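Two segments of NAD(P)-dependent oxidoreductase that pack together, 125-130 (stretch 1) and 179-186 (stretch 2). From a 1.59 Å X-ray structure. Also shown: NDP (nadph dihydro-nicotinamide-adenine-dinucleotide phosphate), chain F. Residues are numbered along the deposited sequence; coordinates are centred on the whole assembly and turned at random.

Stretch 1 125-130: GIMCYP
Stretch 2 (179-186) ALYAFYFG

Stretch 2 is helical throughout, with i to i+4 bonds such as Tyr 184 N to Leu 180 O (2.8 Å) and Phe 185 N to Tyr 181 O (3.0 Å). Stretch 1 enters as strand at Gly 125 and Ile 126 (phi/psi -88/122 at Ile 126), and Cys 128 and Tyr 129 are loop, at -173/170 and -90/161. The nearest CA atoms, Met 127 CA and Tyr 181 CA, are 8.4 Å apart, so long side chains must bridge the gap; the two stretches together bury 275 Å², both sides summed.

A direct hydrogen bond across the contact runs from Tyr 181 OH to Ile 126 O, 2.7 Å. Tyr 181 CA-to-CB points sideways, but chi1 -88° (m) and chi2 -63° bring the phenol end to the other backbone, with Ile 126 O at the ring edge, near its plane. Tyr 181 OH also lies 3.4 Å from Met 127 CA. Ile 126 (m, t) points away, contributing its carbonyl rather than its side chain.

Met 127 also starts sideways. Its compact m, m, m conformation (-45°, -47°, -69°) curls the thioether toward the helix, placing Met 127 CE 3.5 Å from Tyr 181 CE2 and 3.9 Å from Leu 180 CB. Met 127 SD lies 4.9 Å from the Tyr 181 ring centroid, 56° off its normal. An unbranched, flexible chain suits this fit; Leu 180 (m, t) points toward stretch 1.

Tyr 129 (chi1 -70°, m; chi2 -78°) carries Tyr 129 OH to 3.5 Å from Phe 185 CZ, near the plane of the Phe 185 ring at its edge. Phe 185 is m (-79°), whereas Tyr 184 is t (-178°), with chi2 89°. Water 1 hydrogen-bonds Tyr 129 OH and Tyr 184 OH, each at 2.9 Å, linking the two phenols.

NADPH adjoins this arrangement: its C4N is 3.0 Å from Cys 128 O, and its C5N is 3.8 Å from Tyr 181 OH.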

# COMPACT_ATOMS: atom_id res chain seq x y z
N GLY B 125 -5.68 -9.99 16.84
CA GLY B 125 -6.08 -9.17 15.69
C GLY B 125 -5.91 -9.98 14.43
O GLY B 125 -4.79 -10.50 14.22
N ILE B 126 -6.99 -10.14 13.68
CA ILE B 126 -7.02 -10.99 12.46
C ILE B 126 -6.57 -10.15 11.26
O ILE B 126 -7.21 -9.11 10.97
CB ILE B 126 -8.39 -11.64 12.23
CG1 ILE B 126 -8.88 -12.41 13.46
CG2 ILE B 126 -8.32 -12.50 10.98
CD1 ILE B 126 -10.34 -12.79 13.44
N MET B 127 -5.52 -10.58 10.59
CA MET B 127 -4.87 -9.81 9.50
C MET B 127 -5.23 -10.44 8.14
O MET B 127 -4.33 -10.72 7.32
CB MET B 127 -3.35 -9.76 9.74
CG MET B 127 -2.95 -9.44 11.20
SD MET B 127 -3.89 -8.01 11.94
CE MET B 127 -3.22 -6.64 11.00
N CYS B 128 -6.53 -10.59 7.88
CA CYS B 128 -7.03 -11.22 6.63
C CYS B 128 -8.55 -11.10 6.55
O CYS B 128 -9.20 -10.72 7.54
CB CYS B 128 -6.63 -12.69 6.52
SG CYS B 128 -7.49 -13.80 7.67
N TYR B 129 -9.09 -11.43 5.38
CA TYR B 129 -10.54 -11.64 5.18
C TYR B 129 -10.85 -13.11 5.45
O TYR B 129 -9.94 -13.96 5.47
CB TYR B 129 -10.94 -11.20 3.77
CG TYR B 129 -10.89 -9.71 3.56
CD1 TYR B 129 -11.90 -8.91 4.05
CD2 TYR B 129 -9.83 -9.09 2.91
CE1 TYR B 129 -11.91 -7.54 3.86
CE2 TYR B 129 -9.78 -7.70 2.78
CZ TYR B 129 -10.85 -6.94 3.21
OH TYR B 129 -10.86 -5.58 3.08
N PRO B 130 -12.14 -13.44 5.70
CA PRO B 130 -12.50 -14.80 6.12
C PRO B 130 -11.97 -15.89 5.18
O PRO B 130 -11.59 -16.96 5.65
CB PRO B 130 -14.02 -14.74 6.19
CG PRO B 130 -14.30 -13.30 6.57
CD PRO B 130 -13.29 -12.51 5.75
N ALA B 179 -2.45 0.21 13.72
CA ALA B 179 -1.42 0.88 12.89
C ALA B 179 -1.30 0.14 11.55
O ALA B 179 -1.28 0.78 10.50
CB ALA B 179 -0.10 0.94 13.62
N LEU B 180 -1.24 -1.19 11.57
CA LEU B 180 -1.18 -1.99 10.32
C LEU B 180 -2.44 -1.80 9.46
O LEU B 180 -2.32 -1.70 8.23
CB LEU B 180 -0.94 -3.45 10.66
CG LEU B 180 0.42 -3.73 11.27
CD1 LEU B 180 0.47 -5.11 11.92
CD2 LEU B 180 1.51 -3.61 10.22
N TYR B 181 -3.62 -1.67 10.06
CA TYR B 181 -4.87 -1.45 9.29
C TYR B 181 -4.97 0.02 8.87
O TYR B 181 -5.57 0.25 7.82
CB TYR B 181 -6.07 -1.98 10.06
CG TYR B 181 -6.33 -3.44 9.76
CD1 TYR B 181 -6.67 -3.82 8.47
CD2 TYR B 181 -6.31 -4.42 10.75
CE1 TYR B 181 -6.89 -5.15 8.16
CE2 TYR B 181 -6.60 -5.74 10.46
CZ TYR B 181 -6.91 -6.11 9.16
OH TYR B 181 -7.23 -7.40 8.83
N ALA B 182 -4.35 0.94 9.59
CA ALA B 182 -4.26 2.34 9.11
C ALA B 182 -3.49 2.34 7.79
O ALA B 182 -3.96 2.93 6.81
CB ALA B 182 -3.63 3.22 10.15
N PHE B 183 -2.37 1.62 7.74
CA PHE B 183 -1.56 1.43 6.53
C PHE B 183 -2.40 0.74 5.46
O PHE B 183 -2.51 1.23 4.35
CB PHE B 183 -0.31 0.63 6.90
CG PHE B 183 0.46 0.06 5.74
CD1 PHE B 183 0.62 0.79 4.57
CD2 PHE B 183 0.97 -1.23 5.79
CE1 PHE B 183 1.31 0.25 3.48
CE2 PHE B 183 1.67 -1.75 4.72
CZ PHE B 183 1.81 -1.03 3.55
N TYR B 184 -2.98 -0.41 5.79
CA TYR B 184 -3.68 -1.25 4.79
C TYR B 184 -4.80 -0.48 4.10
O TYR B 184 -4.82 -0.44 2.86
CB TYR B 184 -4.27 -2.53 5.38
CG TYR B 184 -4.93 -3.35 4.30
CD1 TYR B 184 -4.21 -4.28 3.59
CD2 TYR B 184 -6.27 -3.20 4.01
CE1 TYR B 184 -4.81 -5.05 2.60
CE2 TYR B 184 -6.89 -3.96 3.03
CZ TYR B 184 -6.15 -4.91 2.33
OH TYR B 184 -6.69 -5.65 1.32
N PHE B 185 -5.68 0.18 4.86
CA PHE B 185 -6.89 0.80 4.25
C PHE B 185 -6.54 2.16 3.63
O PHE B 185 -7.15 2.50 2.57
CB PHE B 185 -8.07 0.80 5.21
CG PHE B 185 -8.72 -0.55 5.26
CD1 PHE B 185 -9.21 -1.14 4.10
CD2 PHE B 185 -8.75 -1.27 6.44
CE1 PHE B 185 -9.74 -2.42 4.12
CE2 PHE B 185 -9.28 -2.56 6.45
CZ PHE B 185 -9.77 -3.13 5.29
N GLY B 186 -5.59 2.90 4.19
CA GLY B 186 -5.06 4.08 3.50
C GLY B 186 -4.48 3.71 2.14
O GLY B 186 -4.74 4.42 1.16
PA NDP F . -20.26 -9.00 11.31
O1A NDP F . -20.42 -10.02 10.22
O2A NDP F . -21.01 -7.69 11.30
O5B NDP F . -20.58 -9.75 12.68
C5B NDP F . -20.74 -9.00 13.90
C4B NDP F . -20.95 -10.01 15.00
O4B NDP F . -21.09 -9.31 16.28
C3B NDP F . -22.20 -10.89 14.87
O3B NDP F . -21.93 -12.13 15.48
C2B NDP F . -23.22 -10.06 15.64
O2B NDP F . -24.36 -10.76 16.17
C1B NDP F . -22.34 -9.68 16.83
N9A NDP F . -22.87 -8.59 17.60
C8A NDP F . -23.11 -7.29 17.23
N7A NDP F . -23.61 -6.56 18.20
C5A NDP F . -23.66 -7.43 19.28
C6A NDP F . -24.10 -7.27 20.61
N6A NDP F . -24.56 -6.11 21.12
N1A NDP F . -24.02 -8.34 21.42
C2A NDP F . -23.56 -9.50 20.93
N3A NDP F . -23.14 -9.78 19.70
C4A NDP F . -23.22 -8.68 18.92
O3 NDP F . -18.73 -8.64 11.59
PN NDP F . -17.43 -9.51 11.17
O1N NDP F . -17.11 -9.09 9.79
O2N NDP F . -17.69 -10.97 11.42
O5D NDP F . -16.34 -8.89 12.14
C5D NDP F . -16.19 -9.28 13.52
C4D NDP F . -14.93 -8.64 14.05
O4D NDP F . -13.77 -9.15 13.35
C3D NDP F . -14.86 -7.11 13.94
O3D NDP F . -14.39 -6.56 15.17
C2D NDP F . -13.94 -6.90 12.75
O2D NDP F . -13.31 -5.63 12.81
C1D NDP F . -12.99 -8.09 12.86
N1N NDP F . -12.42 -8.53 11.55
C2N NDP F . -13.20 -8.89 10.47
C3N NDP F . -12.66 -9.12 9.22
C7N NDP F . -13.48 -9.51 8.04
O7N NDP F . -12.91 -9.57 6.95
N7N NDP F . -14.76 -9.83 8.15
C4N NDP F . -11.19 -9.06 9.06
C5N NDP F . -10.46 -8.70 10.25
C6N NDP F . -11.05 -8.57 11.42
P2B NDP F . -25.61 -10.92 15.16
O1X NDP F . -25.85 -9.51 14.61
O2X NDP F . -25.30 -12.00 14.15
O3X NDP F . -26.66 -11.34 16.17
O HOH W 1 -9.39 -4.84 0.74